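Long-range contact in beta-glucosidase (Chaetomella raphigera, PDB 6JXG), which probably hydrolyses terminal, non-reducing beta-D-glucosyl residues with release of beta-D-glucose, as a secreted family 3 glycoside hydrolase of cellulose degradation: residues G31-T43 with Y301-L313. Numbering follows the deposited sequence.
Sequences GVGWEKGPCVGNT and YPAVTWSSWNGGL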
ATOM      1  N   GLY A  31      25.620  -4.668   6.508  1.00 11.78           N
ATOM      2  CA  GLY A  31      24.862  -5.608   7.282  1.00 11.58           C
ATOM      3  C   GLY A  31      25.749  -6.705   7.844  1.00 12.11           C
ATOM      4  O   GLY A  31      26.734  -7.120   7.196  1.00 11.92           O
ATOM      5  N   VAL A  32      25.336  -7.254   8.992  1.00 11.84           N
ATOM      6  CA  VAL A  32      26.174  -8.311   9.681  1.00 13.08           C
ATOM      7  C   VAL A  32      26.100  -9.687   9.037  1.00 14.01           C
ATOM      8  O   VAL A  32      26.896 -10.554   9.376  1.00 13.54           O
ATOM      9  CB  VAL A  32      25.824  -8.488  11.169  1.00 12.06           C
ATOM     10  CG1 VAL A  32      26.036  -7.195  11.896  1.00 12.86           C
ATOM     11  CG2 VAL A  32      24.420  -9.006  11.358  1.00 12.77           C
ATOM     12  N   GLY A  33      25.169  -9.884   8.100  1.00 12.63           N
ATOM     13  CA  GLY A  33      24.961 -11.169   7.494  1.00 13.18           C
ATOM     14  C   GLY A  33      23.553 -11.669   7.707  1.00 12.45           C
ATOM     15  O   GLY A  33      22.957 -11.459   8.776  1.00 11.55           O
ATOM     16  N   TRP A  34      23.050 -12.438   6.751  1.00 11.99           N
ATOM     17  CA  TRP A  34      21.700 -13.008   6.851  1.00 11.67           C
ATOM     18  C   TRP A  34      21.539 -13.961   8.062  1.00 13.23           C
ATOM     19  O   TRP A  34      22.327 -14.856   8.239  1.00 11.60           O
ATOM     20  CB  TRP A  34      21.363 -13.707   5.549  1.00 12.42           C
ATOM     21  CG  TRP A  34      20.054 -14.412   5.513  1.00 12.26           C
ATOM     22  CD1 TRP A  34      19.873 -15.697   5.214  1.00 13.19           C
ATOM     23  CD2 TRP A  34      18.741 -13.835   5.700  1.00 12.50           C
ATOM     24  NE1 TRP A  34      18.534 -16.002   5.268  1.00 13.63           N
ATOM     25  CE2 TRP A  34      17.814 -14.867   5.557  1.00 12.29           C
ATOM     26  CE3 TRP A  34      18.272 -12.526   6.019  1.00 11.35           C
ATOM     27  CZ2 TRP A  34      16.395 -14.672   5.667  1.00 13.76           C
ATOM     28  CZ3 TRP A  34      16.858 -12.310   6.170  1.00 11.51           C
ATOM     29  CH2 TRP A  34      15.926 -13.404   6.012  1.00 13.17           C
ATOM     30  N   GLU A  35      20.519 -13.697   8.894  1.00 12.00           N
ATOM     31  CA  GLU A  35      20.242 -14.408  10.142  1.00 13.72           C
ATOM     32  C   GLU A  35      21.293 -14.362  11.204  1.00 15.55           C
ATOM     33  O   GLU A  35      21.107 -14.989  12.248  1.00 16.02           O
ATOM     34  CB  GLU A  35      19.809 -15.877   9.891  1.00 14.82           C
ATOM     35  CG  GLU A  35      18.665 -15.914   8.918  1.00 15.42           C
ATOM     36  CD  GLU A  35      18.062 -17.299   8.744  1.00 19.88           C
ATOM     37  OE1 GLU A  35      18.465 -18.193   9.484  1.00 29.39           O
ATOM     38  OE2 GLU A  35      17.201 -17.464   7.898  1.00 23.38           O
ATOM     39  N   LYS A  36      22.308 -13.527  11.056  1.00 14.15           N
ATOM     40  CA  LYS A  36      23.348 -13.480  12.077  1.00 16.71           C
ATOM     41  C   LYS A  36      22.889 -12.634  13.281  1.00 15.36           C
ATOM     42  O   LYS A  36      23.123 -13.010  14.442  1.00 16.76           O
ATOM     43  CB  LYS A  36      24.673 -12.919  11.530  1.00 19.30           C
ATOM     44  CG  LYS A  36      25.386 -13.723  10.424  1.00 25.30           C
ATOM     45  CD  LYS A  36      25.766 -15.146  10.854  1.00 36.94           C
ATOM     46  CE  LYS A  36      25.004 -16.294  10.134  1.00 41.10           C
ATOM     47  NZ  LYS A  36      24.476 -17.326  11.101  1.00 48.13           N
ATOM     48  N   GLY A  37      22.268 -11.471  13.014  1.00 12.21           N
ATOM     49  CA  GLY A  37      21.557 -10.746  14.019  1.00 12.48           C
ATOM     50  C   GLY A  37      20.158 -11.240  14.265  1.00 12.47           C
ATOM     51  O   GLY A  37      19.683 -12.166  13.588  1.00 13.66           O
ATOM     52  N   PRO A  38      19.465 -10.652  15.249  1.00 11.88           N
ATOM     53  CA  PRO A  38      18.155 -11.142  15.594  1.00 12.81           C
ATOM     54  C   PRO A  38      17.032 -10.618  14.685  1.00 12.49           C
ATOM     55  O   PRO A  38      15.970 -11.216  14.596  1.00 11.99           O
ATOM     56  CB  PRO A  38      17.930 -10.592  16.988  1.00 13.32           C
ATOM     57  CG  PRO A  38      18.669  -9.297  16.980  1.00 13.75           C
ATOM     58  CD  PRO A  38      19.946  -9.634  16.219  1.00 13.73           C
ATOM     59  N   CYS A  39      17.311  -9.542  13.995  1.00 11.55           N
ATOM     60  CA  CYS A  39      16.349  -8.902  13.093  1.00 12.73           C
ATOM     61  C   CYS A  39      16.524  -9.373  11.637  1.00 11.92           C
ATOM     62  O   CYS A  39      17.503 -10.006  11.288  1.00 11.76           O
ATOM     63  CB  CYS A  39      16.497  -7.368  13.207  1.00 12.49           C
ATOM     64  SG  CYS A  39      16.331  -6.833  14.939  1.00 15.61           S
ATOM     65  N   VAL A  40      15.603  -8.960  10.769  1.00 11.72           N
ATOM     66  CA  VAL A  40      15.683  -9.289   9.356  1.00 11.83           C
ATOM     67  C   VAL A  40      16.996  -8.782   8.769  1.00 10.88           C
ATOM     68  O   VAL A  40      17.565  -9.406   7.840  1.00 10.49           O
ATOM     69  CB  VAL A  40      14.401  -8.786   8.628  1.00 12.29           C
ATOM     70  CG1 VAL A  40      14.430  -9.017   7.111  1.00 12.72           C
ATOM     71  CG2 VAL A  40      13.233  -9.568   9.207  1.00 13.50           C
ATOM     72  N   GLY A  41      17.440  -7.668   9.299  1.00 10.88           N
ATOM     73  CA  GLY A  41      18.768  -7.074   9.015  1.00 11.77           C
ATOM     74  C   GLY A  41      19.313  -6.380  10.243  1.00 11.12           C
ATOM     75  O   GLY A  41      18.555  -5.819  11.024  1.00  9.44           O
ATOM     76  N   ASN A  42      20.627  -6.419  10.403  1.00 11.23           N
ATOM     77  CA  ASN A  42      21.278  -5.626  11.478  1.00 12.43           C
ATOM     78  C   ASN A  42      22.593  -5.098  11.029  1.00 12.17           C
ATOM     79  O   ASN A  42      23.283  -5.682  10.179  1.00 13.61           O
ATOM     80  CB  ASN A  42      21.534  -6.500  12.739  1.00 11.61           C
ATOM     81  CG  ASN A  42      20.295  -6.850  13.514  1.00 11.76           C
ATOM     82  OD1 ASN A  42      19.815  -6.083  14.453  1.00 13.13           O
ATOM     83  ND2 ASN A  42      19.814  -8.034  13.255  1.00 10.57           N
ATOM     84  N   THR A  43      22.972  -3.962  11.591  1.00 12.66           N
ATOM     85  CA  THR A  43      24.337  -3.550  11.587  1.00 12.15           C
ATOM     86  C   THR A  43      24.904  -3.624  13.015  1.00 13.73           C
ATOM     87  O   THR A  43      24.154  -3.559  13.980  1.00 13.74           O
ATOM     88  CB  THR A  43      24.531  -2.138  10.960  1.00 11.93           C
ATOM     89  OG1 THR A  43      23.635  -1.204  11.537  1.00 12.29           O
ATOM     90  CG2 THR A  43      24.320  -2.220   9.482  1.00 10.96           C
ATOM     91  N   TYR A 301      15.777   4.593  23.620  1.00 18.90           N
ATOM     92  CA  TYR A 301      15.094   3.564  22.813  1.00 17.91           C
ATOM     93  C   TYR A 301      15.138   2.190  23.441  1.00 18.02           C
ATOM     94  O   TYR A 301      16.204   1.745  23.954  1.00 17.55           O
ATOM     95  CB  TYR A 301      15.737   3.503  21.417  1.00 16.89           C
ATOM     96  CG  TYR A 301      14.749   3.234  20.314  1.00 14.02           C
ATOM     97  CD1 TYR A 301      14.796   2.058  19.617  1.00 13.02           C
ATOM     98  CD2 TYR A 301      13.810   4.177  19.957  1.00 13.63           C
ATOM     99  CE1 TYR A 301      13.918   1.795  18.593  1.00 13.95           C
ATOM    100  CE2 TYR A 301      12.884   3.902  18.960  1.00 13.49           C
ATOM    101  CZ  TYR A 301      12.989   2.723  18.251  1.00 13.15           C
ATOM    102  OH  TYR A 301      12.124   2.423  17.265  1.00 12.31           O
ATOM    103  N   PRO A 302      14.041   1.428  23.341  1.00 16.45           N
ATOM    104  CA  PRO A 302      14.122   0.015  23.802  1.00 16.33           C
ATOM    105  C   PRO A 302      15.156  -0.889  23.098  1.00 17.42           C
ATOM    106  O   PRO A 302      15.566  -0.610  21.964  1.00 18.63           O
ATOM    107  CB  PRO A 302      12.715  -0.510  23.591  1.00 16.73           C
ATOM    108  CG  PRO A 302      11.861   0.731  23.677  1.00 16.08           C
ATOM    109  CD  PRO A 302      12.667   1.821  23.011  1.00 16.27           C
ATOM    110  N   ALA A 303      15.547  -1.937  23.804  1.00 17.12           N
ATOM    111  CA  ALA A 303      16.505  -2.951  23.331  1.00 18.64           C
ATOM    112  C   ALA A 303      15.739  -4.086  22.667  1.00 15.94           C
ATOM    113  O   ALA A 303      14.602  -4.256  22.950  1.00 14.31           O
ATOM    114  CB  ALA A 303      17.227  -3.523  24.562  1.00 19.36           C
ATOM    115  N   VAL A 304      16.362  -4.840  21.751  1.00 15.61           N
ATOM    116  CA  VAL A 304      15.767  -6.037  21.184  1.00 14.84           C
ATOM    117  C   VAL A 304      16.057  -7.186  22.148  1.00 15.87           C
ATOM    118  O   VAL A 304      17.231  -7.404  22.450  1.00 17.60           O
ATOM    119  CB  VAL A 304      16.404  -6.309  19.806  1.00 14.57           C
ATOM    120  CG1 VAL A 304      16.037  -7.688  19.293  1.00 13.38           C
ATOM    121  CG2 VAL A 304      15.929  -5.197  18.841  1.00 14.73           C
ATOM    122  N   THR A 305      15.033  -7.915  22.609  1.00 15.36           N
ATOM    123  CA  THR A 305      15.223  -9.083  23.518  1.00 14.95           C
ATOM    124  C   THR A 305      14.648 -10.354  22.924  1.00 15.44           C
ATOM    125  O   THR A 305      14.399 -11.359  23.587  1.00 16.00           O
ATOM    126  CB  THR A 305      14.607  -8.782  24.910  1.00 16.70           C
ATOM    127  OG1 THR A 305      13.177  -8.741  24.831  1.00 17.95           O
ATOM    128  CG2 THR A 305      15.132  -7.378  25.445  1.00 15.79           C
ATOM    129  N   TRP A 306      14.413 -10.326  21.616  1.00 14.77           N
ATOM    130  CA  TRP A 306      13.787 -11.418  20.939  1.00 13.53           C
ATOM    131  C   TRP A 306      14.653 -11.800  19.690  1.00 13.39           C
ATOM    132  O   TRP A 306      15.628 -11.093  19.347  1.00 12.04           O
ATOM    133  CB  TRP A 306      12.370 -11.048  20.436  1.00 13.72           C
ATOM    134  CG  TRP A 306      12.314  -9.741  19.802  1.00 12.69           C
ATOM    135  CD1 TRP A 306      12.103  -8.602  20.410  1.00 13.29           C
ATOM    136  CD2 TRP A 306      12.563  -9.434  18.431  1.00 12.96           C
ATOM    137  NE1 TRP A 306      12.194  -7.560  19.547  1.00 13.22           N
ATOM    138  CE2 TRP A 306      12.464  -8.060  18.299  1.00 12.23           C
ATOM    139  CE3 TRP A 306      12.862 -10.201  17.293  1.00 12.71           C
ATOM    140  CZ2 TRP A 306      12.674  -7.413  17.101  1.00 12.38           C
ATOM    141  CZ3 TRP A 306      13.056  -9.526  16.067  1.00 11.51           C
ATOM    142  CH2 TRP A 306      12.891  -8.193  15.970  1.00 10.85           C
ATOM    143  N   SER A 307      14.303 -12.893  19.051  1.00 12.08           N
ATOM    144  CA  SER A 307      14.921 -13.239  17.751  1.00 13.04           C
ATOM    145  C   SER A 307      13.867 -13.554  16.723  1.00 13.83           C
ATOM    146  O   SER A 307      12.863 -14.235  16.998  1.00 13.76           O
ATOM    147  CB  SER A 307      15.871 -14.461  17.917  1.00 13.77           C
ATOM    148  OG  SER A 307      16.578 -14.908  16.766  1.00 15.64           O
ATOM    149  N   SER A 308      14.143 -13.149  15.471  1.00 13.89           N
ATOM    150  CA  SER A 308      13.345 -13.615  14.321  1.00 13.51           C
ATOM    151  C   SER A 308      13.409 -15.105  14.101  1.00 13.25           C
ATOM    152  O   SER A 308      12.540 -15.671  13.440  1.00 13.95           O
ATOM    153  CB  SER A 308      13.866 -12.880  13.073  1.00 13.28           C
ATOM    154  OG  SER A 308      13.569 -11.458  13.146  1.00 12.07           O
ATOM    155  N   TRP A 309      14.457 -15.771  14.589  1.00 12.86           N
ATOM    156  CA  TRP A 309      14.789 -17.119  14.108  1.00 13.20           C
ATOM    157  C   TRP A 309      14.518 -18.195  15.204  1.00 13.95           C
ATOM    158  O   TRP A 309      14.756 -19.364  14.987  1.00 14.02           O
ATOM    159  CB  TRP A 309      16.259 -17.182  13.667  1.00 13.50           C
ATOM    160  CG  TRP A 309      16.734 -15.905  13.040  1.00 12.96           C
ATOM    161  CD1 TRP A 309      17.637 -15.018  13.541  1.00 14.06           C
ATOM    162  CD2 TRP A 309      16.220 -15.315  11.836  1.00 13.05           C
ATOM    163  NE1 TRP A 309      17.741 -13.909  12.720  1.00 13.72           N
ATOM    164  CE2 TRP A 309      16.918 -14.093  11.639  1.00 13.95           C
ATOM    165  CE3 TRP A 309      15.304 -15.727  10.879  1.00 13.94           C
ATOM    166  CZ2 TRP A 309      16.629 -13.265  10.612  1.00 14.46           C
ATOM    167  CZ3 TRP A 309      15.066 -14.918   9.818  1.00 15.38           C
ATOM    168  CH2 TRP A 309      15.726 -13.724   9.676  1.00 15.54           C
ATOM    169  N   ASN A 310      14.006 -17.790  16.357  1.00 13.86           N
ATOM    170  CA  ASN A 310      13.728 -18.770  17.472  1.00 13.20           C
ATOM    171  C   ASN A 310      12.268 -18.963  17.704  1.00 14.14           C
ATOM    172  O   ASN A 310      11.885 -19.422  18.778  1.00 13.85           O
ATOM    173  CB  ASN A 310      14.439 -18.259  18.785  1.00 13.42           C
ATOM    174  CG  ASN A 310      13.722 -17.095  19.443  1.00 13.55           C
ATOM    175  OD1 ASN A 310      12.833 -16.544  18.824  1.00 16.64           O
ATOM    176  ND2 ASN A 310      14.121 -16.671  20.678  1.00 12.74           N
ATOM    177  N   GLY A 311      11.444 -18.565  16.722  1.00 13.69           N
ATOM    178  CA  GLY A 311       9.983 -18.574  16.777  1.00 12.69           C
ATOM    179  C   GLY A 311       9.402 -17.218  17.080  1.00 12.39           C
ATOM    180  O   GLY A 311       8.212 -17.094  17.292  1.00 12.05           O
ATOM    181  N   GLY A 312      10.256 -16.189  17.171  1.00 12.73           N
ATOM    182  CA  GLY A 312       9.792 -14.835  17.468  1.00 13.42           C
ATOM    183  C   GLY A 312       9.567 -14.596  18.937  1.00 13.23           C
ATOM    184  O   GLY A 312       8.677 -13.814  19.326  1.00 13.10           O
ATOM    185  N   LEU A 313      10.374 -15.264  19.751  1.00 14.79           N
ATOM    186  CA  LEU A 313      10.148 -15.303  21.214  1.00 14.83           C
ATOM    187  C   LEU A 313      11.146 -14.456  21.930  1.00 15.43           C
ATOM    188  O   LEU A 313      12.286 -14.273  21.491  1.00 15.03           O
ATOM    189  CB  LEU A 313      10.202 -16.756  21.701  1.00 15.90           C
ATOM    190  CG  LEU A 313       9.229 -17.712  20.987  1.00 16.45           C
ATOM    191  CD1 LEU A 313       9.401 -19.148  21.415  1.00 19.82           C
ATOM    192  CD2 LEU A 313       7.839 -17.253  21.272  1.00 17.91           C
TER
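W309 lays its indole between E35 and its own neighbour S308, and reaches W34 with its far end. From CB the side chain leaves beside the backbone N, with CG anti to the carbonyl carbon (chi1 -35°). This turns the pyrrole edge to the 31-43 loop. CD1 lies near the carbonyl oxygens of G37 and E35. NE1 donates to G37 O at 2.8 Å, and the acceptor lies almost in the ring plane. CD2 and CE2 lie beneath E35 CG, with CE2 also near E35 CA. C39 O lies at the ring edge, 3.4 Å from CZ2. CE3 and CZ3 run under the carboxylate of E35, which is stacked on the ring with the planes 16° apart. E35 CG sits over this face in a CH-pi contact, 3.5 Å from the six-membered ring centroid. S308 CB covers the opposite face. At the tip, W309 CH2 points at the face of W34; the W34 and W309 rings form an edge-to-face pair with planes at 69°. With an alanine here, G37 O would probably lose this donor, and a gap is likely to open between E35, S308 and W34.

P38 O accepts two hydrogen bonds from S308, one from N and one from OG, each 2.8 Å. OG is also hydrogen-bonded to Q57 NE2 of strand 55-57. W309 N donates to S307 OG, an ST turn. V304 CG1 meets P38 CG, and C39 SG lies oblique to the W306 ring, with CH2 3.8 Å away. C39 is disulfide-bonded to C55, and W306 NE1 is held by L101 O. The contact joins the loop after helix 278-294 to the loop leading into strand 41-42, antiparallel to 55-57, with a classic beta bulge where V40 and G41 face Y56, within the N-terminal TIM-barrel-like domain of family 3 glycoside hydrolases.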